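Local coordinates for protein sugar phosphate isomerase/epimerase (Parabacteroides distasonis, PDB 3L23) that binds a magnesium ion in a TIM barrel of the xylose isomerase-like family and probably acts as a sugar isomerase or epimerase, at residues F96-E101 against C143-Q148; Q197-M202 against V228-K233. All coordinates share one frame; numbering follows the deposited sequence. Where two conformers were deposited one is given.

Overall arrangement
The chain forms a TIM barrel, and both contacts lie in the layer outside its strands. After strand 74-79 a long loop carries residues 96-101 to the start of helix 103-119; the chain then passes through strand 124-127 and enters helix 136-155, where 143-148 closes contact 1. Strand 162-165, which supplies the magnesium ligand His-165, follows before 197-202 begins contact 2. Strand 211-216 leads through Asp-216, a further ligand, to helix 227-233, whose residues 228-233 complete that contact. The two closures stand in series, neither nested nor crossed. They nevertheless touch: Cys-143 packs on the backbone of Leu-201 and Met-202, and Phe-146 on the end of Met-202, joining successive parts of the outer layer.

Contact 1 of 2, residues F96-E101 against C143-Q148; sequences FKYSKE and CDIFNQ
Tyr-98 reaches from the loop into the flank of helix 136-155 and lies against Ile-145 for most of its length. Its CB starts the contact, 3.7 Å from Ile-145 CD1. The same methyl stays close as the ring begins, with CG at 4.0 Å and CD2 nearer still, 3.6 Å from Ile-145 CD1. CD2 already touches both branches, and one atom further out Tyr-98 CE2 has Ile-145 CG2 as its nearest neighbour, at 3.7 Å. A beta-branched residue suits this place, because its two arms serve successive parts of one ring; with CG2 anti to the backbone N and CG1 beside it (chi1 -73°), both face the tyrosine.

In this TIM barrel the outer helices pack around the strands, and the contact lays the loop before helix 103-119 against the next helix along the chain. Thr-103 and Met-107 of helix 103-119 also touch Ile-145, so Ile-145 packs on both the loop and the helix it leads into.

Towards its tip Tyr-98 CE2 comes to 4.1 Å from Phe-146 CE1, the two side chains crossing at about a right angle. Phe-146 itself turns inward, stacking on Phe-162. The hydroxyl explains why tyrosine rather than phenylalanine fits here: the ring is buried among carbon, yet its OH is hydrogen-bonded to Gln-127 NE2 at the end of strand 124-127.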
ATOM      1  N   PHE A  96      -2.693  -2.876  16.883  1.00 33.05           N
ATOM      2  CA  PHE A  96      -3.965  -2.457  16.299  1.00 33.82           C
ATOM      3  C   PHE A  96      -4.695  -1.438  17.140  1.00 32.79           C
ATOM      4  O   PHE A  96      -5.389  -0.582  16.598  1.00 33.69           O
ATOM      5  CB  PHE A  96      -4.917  -3.654  16.118  1.00 35.33           C
ATOM      6  CG  PHE A  96      -4.658  -4.453  14.904  1.00 36.30           C
ATOM      7  CD1 PHE A  96      -5.127  -4.032  13.658  1.00 38.89           C
ATOM      8  CD2 PHE A  96      -3.962  -5.651  14.988  1.00 39.28           C
ATOM      9  CE1 PHE A  96      -4.899  -4.783  12.520  1.00 40.32           C
ATOM     10  CE2 PHE A  96      -3.716  -6.400  13.836  1.00 39.46           C
ATOM     11  CZ  PHE A  96      -4.184  -5.965  12.606  1.00 39.23           C
ATOM     12  N   LYS A  97      -4.588  -1.556  18.448  1.00 32.30           N
ATOM     13  CA  LYS A  97      -5.306  -0.665  19.349  1.00 32.36           C
ATOM     14  C   LYS A  97      -4.401   0.492  19.678  1.00 31.65           C
ATOM     15  O   LYS A  97      -3.474   0.357  20.469  1.00 32.85           O
ATOM     16  CB  LYS A  97      -5.764  -1.372  20.614  1.00 32.07           C
ATOM     17  CG  LYS A  97      -6.596  -0.457  21.491  1.00 36.50           C
ATOM     18  N   TYR A  98      -4.674   1.633  19.072  1.00 30.87           N
ATOM     19  CA  TYR A  98      -3.842   2.792  19.265  1.00 30.56           C
ATOM     20  C   TYR A  98      -4.313   3.439  20.561  1.00 31.13           C
ATOM     21  O   TYR A  98      -5.487   3.343  20.969  1.00 32.56           O
ATOM     22  CB  TYR A  98      -3.905   3.714  18.045  1.00 30.56           C
ATOM     23  CG  TYR A  98      -3.079   3.275  16.859  1.00 29.73           C
ATOM     24  CD1 TYR A  98      -2.643   1.942  16.708  1.00 28.73           C
ATOM     25  CD2 TYR A  98      -2.746   4.191  15.861  1.00 29.39           C
ATOM     26  CE1 TYR A  98      -1.907   1.567  15.582  1.00 29.56           C
ATOM     27  CE2 TYR A  98      -2.015   3.831  14.766  1.00 30.12           C
ATOM     28  CZ  TYR A  98      -1.590   2.513  14.631  1.00 29.69           C
ATOM     29  OH  TYR A  98      -0.862   2.122  13.556  1.00 30.12           O
ATOM     30  N   SER A  99      -3.378   4.027  21.268  1.00 29.93           N
ATOM     31  CA  SER A  99      -3.671   4.700  22.503  1.00 29.13           C
ATOM     32  C   SER A  99      -2.534   5.642  22.768  1.00 28.99           C
ATOM     33  O   SER A  99      -1.492   5.537  22.143  1.00 27.93           O
ATOM     34  CB  SER A  99      -3.761   3.726  23.691  1.00 29.65           C
ATOM     35  OG  SER A  99      -2.500   3.089  23.908  1.00 29.68           O
ATOM     36  N   LYS A 100      -2.734   6.544  23.718  1.00 28.74           N
ATOM     37  CA  LYS A 100      -1.671   7.461  24.087  1.00 30.18           C
ATOM     38  C   LYS A 100      -0.515   6.645  24.653  1.00 30.59           C
ATOM     39  O   LYS A 100       0.649   6.898  24.332  1.00 32.19           O
ATOM     40  CB  LYS A 100      -2.191   8.529  25.062  1.00 29.78           C
ATOM     41  CG  LYS A 100      -3.177   9.480  24.350  1.00 30.46           C
ATOM     42  CD  LYS A 100      -3.643  10.669  25.192  1.00 31.94           C
ATOM     43  CE  LYS A 100      -4.640  10.262  26.219  1.00 32.18           C
ATOM     44  NZ  LYS A 100      -5.136  11.390  27.048  1.00 31.41           N
ATOM     45  N   GLU A 101      -0.844   5.633  25.453  1.00 30.47           N
ATOM     46  CA  GLU A 101       0.146   4.758  26.077  1.00 30.00           C
ATOM     47  C   GLU A 101       1.092   4.021  25.125  1.00 29.97           C
ATOM     48  O   GLU A 101       2.277   3.898  25.454  1.00 29.93           O
ATOM     49  CB  GLU A 101      -0.544   3.716  26.964  1.00 30.04           C
ATOM     50  CG  GLU A 101      -1.186   4.292  28.220  1.00 31.16           C
ATOM     51  N   CYS A 143      -5.450   9.546  13.491  1.00 27.29           N
ATOM     52  CA  CYS A 143      -4.934  10.623  12.634  1.00 27.80           C
ATOM     53  C   CYS A 143      -3.756  11.400  13.257  1.00 26.80           C
ATOM     54  O   CYS A 143      -2.768  11.683  12.585  1.00 28.64           O
ATOM     55  CB  CYS A 143      -6.028  11.598  12.257  1.00 27.49           C
ATOM     56  SG  CYS A 143      -7.284  10.853  11.209  1.00 31.90           S
ATOM     57  N   ASP A 144      -3.852  11.724  14.538  1.00 27.65           N
ATOM     58  CA  ASP A 144      -2.778  12.409  15.218  1.00 27.03           C
ATOM     59  C   ASP A 144      -1.505  11.560  15.212  1.00 28.12           C
ATOM     60  O   ASP A 144      -0.399  12.089  15.066  1.00 28.63           O
ATOM     61  CB  ASP A 144      -3.179  12.676  16.666  1.00 27.07           C
ATOM     62  CG  ASP A 144      -4.289  13.686  16.795  1.00 27.96           C
ATOM     63  OD1 ASP A 144      -4.437  14.523  15.882  1.00 27.01           O
ATOM     64  OD2 ASP A 144      -4.965  13.693  17.854  1.00 26.76           O
ATOM     65  N   ILE A 145      -1.666  10.246  15.387  1.00 27.67           N
ATOM     66  CA  ILE A 145      -0.538   9.329  15.402  1.00 26.81           C
ATOM     67  C   ILE A 145       0.092   9.293  13.989  1.00 26.02           C
ATOM     68  O   ILE A 145       1.323   9.305  13.854  1.00 27.14           O
ATOM     69  CB  ILE A 145      -0.957   7.912  15.984  1.00 26.62           C
ATOM     70  CG1 ILE A 145      -1.167   8.031  17.495  1.00 26.89           C
ATOM     71  CG2 ILE A 145       0.040   6.799  15.623  1.00 29.12           C
ATOM     72  CD1 ILE A 145      -1.959   6.860  18.156  1.00 26.86           C
ATOM     73  N   PHE A 146      -0.720   9.260  12.947  1.00 27.63           N
ATOM     74  CA  PHE A 146      -0.193   9.279  11.579  1.00 27.23           C
ATOM     75  C   PHE A 146       0.611  10.569  11.317  1.00 28.65           C
ATOM     76  O   PHE A 146       1.690  10.547  10.686  1.00 29.57           O
ATOM     77  CB  PHE A 146      -1.321   9.177  10.558  1.00 27.66           C
ATOM     78  CG  PHE A 146      -2.016   7.795  10.468  1.00 28.50           C
ATOM     79  CD1 PHE A 146      -1.547   6.669  11.134  1.00 29.99           C
ATOM     80  CD2 PHE A 146      -3.109   7.651   9.626  1.00 29.71           C
ATOM     81  CE1 PHE A 146      -2.221   5.430  11.012  1.00 29.55           C
ATOM     82  CE2 PHE A 146      -3.759   6.423   9.482  1.00 29.78           C
ATOM     83  CZ  PHE A 146      -3.307   5.329  10.165  1.00 29.06           C
ATOM     84  N   ASN A 147       0.071  11.701  11.782  1.00 29.35           N
ATOM     85  CA  ASN A 147       0.752  12.994  11.606  1.00 28.69           C
ATOM     86  C   ASN A 147       2.124  12.948  12.303  1.00 28.84           C
ATOM     87  O   ASN A 147       3.124  13.376  11.743  1.00 29.73           O
ATOM     88  CB  ASN A 147      -0.053  14.167  12.180  1.00 28.58           C
ATOM     89  CG  ASN A 147      -1.222  14.577  11.316  1.00 27.68           C
ATOM     90  OD1 ASN A 147      -1.244  14.337  10.103  1.00 27.80           O
ATOM     91  ND2 ASN A 147      -2.192  15.232  11.928  1.00 26.00           N
ATOM     92  N   GLN A 148       2.167  12.407  13.518  1.00 29.63           N
ATOM     93  CA  GLN A 148       3.433  12.350  14.262  1.00 29.34           C
ATOM     94  C   GLN A 148       4.382  11.333  13.622  1.00 29.62           C
ATOM     95  O   GLN A 148       5.593  11.563  13.600  1.00 30.50           O
ATOM     96  CB  GLN A 148       3.226  11.992  15.722  1.00 30.12           C
ATOM     97  CG  GLN A 148       4.528  12.144  16.494  1.00 30.93           C
ATOM     98  CD  GLN A 148       4.417  11.860  17.987  1.00 32.32           C
ATOM     99  OE1 GLN A 148       3.364  11.448  18.484  1.00 35.33           O
ATOM    100  NE2 GLN A 148       5.516  12.062  18.695  1.00 37.28           N
TER

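Contact 2 of 2, residues Q197-M202 against V228-K233; sequences QIYDLM and VEYMQK
Tyr-230 stretches from helix 227-233 to the first turn of helix 198-205, where its hydroxyl gives a hydrogen bond to Asp-200, OH to OD1 2.7 Å. The oxygen is met on its syn side, 23° out of the carboxylate plane, and carboxylate and ring are nearly coplanar. Acid and phenol suit each other here, a strong acceptor facing the acidic O-H at the far end of a long, flat side chain.

The tyrosine ring is held from a second direction by Tyr-199. The edge of Tyr-199 is turned toward the face of Tyr-230 in an offset edge-to-face pair, with planes 76° apart and Tyr-199 CD2 3.7 Å from Tyr-230 CE1. With CG anti to the backbone N (chi1 -161°), Tyr-199 runs past Tyr-230 in the opposite direction and brings its CD2 and CE2 edge to the partner's ring. A leucine in place of Tyr-230 would probably leave Asp-200 OD1 without this donor and deprive the edge of Tyr-199 of the aromatic face it meets.

One shell further out, Gln-197 steadies the aspartate: its NE2 donates to Asp-200 OD2 at 3.1 Å, from above the carboxylate plane, so each carboxylate oxygen has its own donor. The amide suits a buried place between two polar partners, since its OE1 accepts from Asn-225 ND2 in the loop before helix 227-233. Phe-171 and Phe-213 also meet the Tyr-199 ring, and Met-215 of strand 211-216 touches both tyrosines. The Tyr-199 side chain lies about 8 Å from that of Asp-216.

The arrangement thus joins two outer helices over strand 211-216, whose C-terminal end carries the magnesium ligand Asp-216, as in the xylose isomerase-like TIM barrels.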
ATOM      1  N   GLN A 197     -17.858   8.096   6.941  1.00 30.62           N
ATOM      2  CA  GLN A 197     -16.924   7.070   6.559  1.00 29.56           C
ATOM      3  C   GLN A 197     -15.573   7.352   7.212  1.00 29.95           C
ATOM      4  O   GLN A 197     -15.084   8.491   7.194  1.00 28.73           O
ATOM      5  CB  GLN A 197     -16.777   6.991   5.033  1.00 28.90           C
ATOM      6  CG  GLN A 197     -18.095   6.584   4.342  1.00 28.44           C
ATOM      7  CD  GLN A 197     -17.982   6.390   2.846  1.00 29.28           C
ATOM      8  OE1 GLN A 197     -18.570   5.448   2.299  1.00 30.94           O
ATOM      9  NE2 GLN A 197     -17.193   7.262   2.175  1.00 28.79           N
ATOM     10  N   ILE A 198     -14.959   6.306   7.750  1.00 29.43           N
ATOM     11  CA  ILE A 198     -13.623   6.442   8.362  1.00 28.95           C
ATOM     12  C   ILE A 198     -12.634   7.110   7.430  1.00 28.59           C
ATOM     13  O   ILE A 198     -11.902   7.996   7.845  1.00 29.24           O
ATOM     14  CB  ILE A 198     -13.095   5.063   8.904  1.00 27.81           C
ATOM     15  CG1 ILE A 198     -13.933   4.606  10.084  1.00 28.94           C
ATOM     16  CG2 ILE A 198     -11.610   5.152   9.327  1.00 29.14           C
ATOM     17  CD1 ILE A 198     -13.810   3.114  10.374  1.00 29.61           C
ATOM     18  N   TYR A 199     -12.589   6.711   6.156  1.00 28.95           N
ATOM     19  CA  TYR A 199     -11.630   7.295   5.218  1.00 28.82           C
ATOM     20  C   TYR A 199     -11.787   8.821   5.085  1.00 28.90           C
ATOM     21  O   TYR A 199     -10.777   9.564   4.954  1.00 29.87           O
ATOM     22  CB  TYR A 199     -11.796   6.610   3.863  1.00 29.44           C
ATOM     23  CG  TYR A 199     -10.627   6.731   2.900  1.00 29.12           C
ATOM     24  CD1 TYR A 199      -9.413   6.080   3.151  1.00 28.29           C
ATOM     25  CD2 TYR A 199     -10.731   7.493   1.738  1.00 30.51           C
ATOM     26  CE1 TYR A 199      -8.354   6.186   2.266  1.00 29.46           C
ATOM     27  CE2 TYR A 199      -9.671   7.586   0.855  1.00 29.64           C
ATOM     28  CZ  TYR A 199      -8.504   6.952   1.117  1.00 29.08           C
ATOM     29  OH  TYR A 199      -7.424   7.045   0.264  1.00 31.37           O
ATOM     30  N   ASP A 200     -13.035   9.283   5.047  1.00 28.67           N
ATOM     31  CA  ASP A 200     -13.312  10.736   5.014  1.00 29.36           C
ATOM     32  C   ASP A 200     -12.780  11.451   6.248  1.00 29.74           C
ATOM     33  O   ASP A 200     -12.262  12.552   6.130  1.00 29.05           O
ATOM     34  CB  ASP A 200     -14.783  10.994   4.776  1.00 29.54           C
ATOM     35  CG  ASP A 200     -15.212  10.475   3.439  1.00 30.56           C
ATOM     36  OD1 ASP A 200     -14.377  10.558   2.527  1.00 30.04           O
ATOM     37  OD2 ASP A 200     -16.331   9.976   3.280  1.00 28.81           O
ATOM     38  N   LEU A 201     -12.873  10.821   7.414  1.00 30.14           N
ATOM     39  CA  LEU A 201     -12.304  11.376   8.625  1.00 30.54           C
ATOM     40  C   LEU A 201     -10.773  11.387   8.535  1.00 30.34           C
ATOM     41  O   LEU A 201     -10.125  12.319   9.033  1.00 30.52           O
ATOM     42  CB  LEU A 201     -12.764  10.601   9.871  1.00 30.53           C
ATOM     43  CG  LEU A 201     -14.275  10.556  10.146  1.00 30.67           C
ATOM     44  CD1 LEU A 201     -14.576   9.599  11.286  1.00 31.21           C
ATOM     45  CD2 LEU A 201     -14.829  11.969  10.379  1.00 30.03           C
HETATM   46  N   MSE A 202     -10.184  10.367   7.901  1.00 31.09           N
HETATM   47  CA  MSE A 202      -8.727  10.314   7.777  1.00 30.19           C
HETATM   48  C   MSE A 202      -8.224  11.451   6.906  1.00 30.79           C
HETATM   49  O   MSE A 202      -7.230  12.103   7.237  1.00 31.41           O
HETATM   50  CB  MSE A 202      -8.264   8.959   7.222  1.00 30.86           C
HETATM   51  CG  MSE A 202      -8.397   7.827   8.231  1.00 30.11           C
HETATM   52 SE   MSE A 202      -7.700   6.215   7.312  0.75 31.04          SE
HETATM   53  CE  MSE A 202      -7.711   5.060   8.859  1.00 31.07           C
ATOM     54  N   VAL A 228     -12.499   6.973  -8.782  1.00 29.30           N
ATOM     55  CA  VAL A 228     -12.404   8.137  -9.678  1.00 30.24           C
ATOM     56  C   VAL A 228     -12.922   9.402  -9.003  1.00 31.20           C
ATOM     57  O   VAL A 228     -12.289  10.448  -9.069  1.00 30.27           O
ATOM     58  CB  VAL A 228     -13.087   7.828 -11.003  1.00 30.54           C
ATOM     59  CG1 VAL A 228     -13.266   9.090 -11.843  1.00 30.49           C
ATOM     60  CG2 VAL A 228     -12.264   6.742 -11.767  1.00 28.53           C
ATOM     61  N   GLU A 229     -14.082   9.318  -8.354  1.00 31.98           N
ATOM     62  CA  GLU A 229     -14.603  10.426  -7.559  1.00 32.56           C
ATOM     63  C   GLU A 229     -13.640  10.875  -6.464  1.00 30.60           C
ATOM     64  O   GLU A 229     -13.488  12.082  -6.227  1.00 31.23           O
ATOM     65  CB  GLU A 229     -15.942  10.043  -6.910  1.00 32.70           C
ATOM     66  CG  GLU A 229     -16.549  11.132  -6.036  1.00 34.93           C
ATOM     67  CD  GLU A 229     -17.821  10.693  -5.255  1.00 38.07           C
ATOM     68  OE1 GLU A 229     -18.136   9.466  -5.169  1.00 41.86           O
ATOM     69  OE2 GLU A 229     -18.489  11.623  -4.740  1.00 46.31           O
ATOM     70  N   TYR A 230     -13.018   9.924  -5.769  1.00 29.94           N
ATOM     71  CA  TYR A 230     -12.034  10.256  -4.730  1.00 30.19           C
ATOM     72  C   TYR A 230     -10.832  11.020  -5.304  1.00 30.22           C
ATOM     73  O   TYR A 230     -10.381  12.030  -4.729  1.00 29.91           O
ATOM     74  CB  TYR A 230     -11.580   9.014  -3.929  1.00 30.13           C
ATOM     75  CG  TYR A 230     -12.405   8.875  -2.683  1.00 30.19           C
ATOM     76  CD1 TYR A 230     -12.129   9.629  -1.561  1.00 30.00           C
ATOM     77  CD2 TYR A 230     -13.522   8.030  -2.654  1.00 31.69           C
ATOM     78  CE1 TYR A 230     -12.940   9.537  -0.409  1.00 30.49           C
ATOM     79  CE2 TYR A 230     -14.313   7.959  -1.558  1.00 31.85           C
ATOM     80  CZ  TYR A 230     -14.036   8.727  -0.432  1.00 31.04           C
ATOM     81  OH  TYR A 230     -14.888   8.625   0.661  1.00 31.90           O
HETATM   82  N   MSE A 231     -10.284  10.537  -6.412  0.66 30.85           N
HETATM   83  CA  MSE A 231      -9.186  11.259  -7.086  0.66 31.16           C
HETATM   84  C   MSE A 231      -9.616  12.681  -7.528  0.66 31.62           C
HETATM   85  O   MSE A 231      -8.843  13.627  -7.426  0.66 31.93           O
HETATM   86  CB  MSE A 231      -8.648  10.463  -8.294  0.66 31.21           C
HETATM   87  CG  MSE A 231      -7.632   9.419  -7.914  0.66 30.56           C
HETATM   88 SE   MSE A 231      -6.930   8.534  -9.501  0.50 30.89          SE
HETATM   89  CE  MSE A 231      -8.416   7.317  -9.896  0.66 29.64           C
ATOM     90  N   GLN A 232     -10.845  12.832  -8.005  1.00 30.78           N
ATOM     91  CA  GLN A 232     -11.323  14.163  -8.434  1.00 31.50           C
ATOM     92  C   GLN A 232     -11.495  15.093  -7.248  1.00 32.60           C
ATOM     93  O   GLN A 232     -11.199  16.285  -7.335  1.00 31.65           O
ATOM     94  CB  GLN A 232     -12.629  14.050  -9.210  1.00 31.14           C
ATOM     95  CG  GLN A 232     -12.467  13.373 -10.582  1.00 31.45           C
ATOM     96  CD  GLN A 232     -13.807  12.980 -11.254  1.00 34.10           C
ATOM     97  OE1 GLN A 232     -14.875  13.264 -10.733  1.00 36.12           O
ATOM     98  NE2 GLN A 232     -13.733  12.379 -12.423  1.00 33.94           N
ATOM     99  N   LYS A 233     -11.997  14.548  -6.145  1.00 32.99           N
ATOM    100  CA  LYS A 233     -12.269  15.365  -4.936  1.00 33.96           C
ATOM    101  C   LYS A 233     -11.019  15.693  -4.144  1.00 33.48           C
ATOM    102  O   LYS A 233     -10.909  16.797  -3.598  1.00 33.32           O
ATOM    103  CB  LYS A 233     -13.278  14.663  -4.013  1.00 34.91           C
ATOM    104  CG  LYS A 233     -14.728  14.724  -4.459  1.00 38.62           C
TER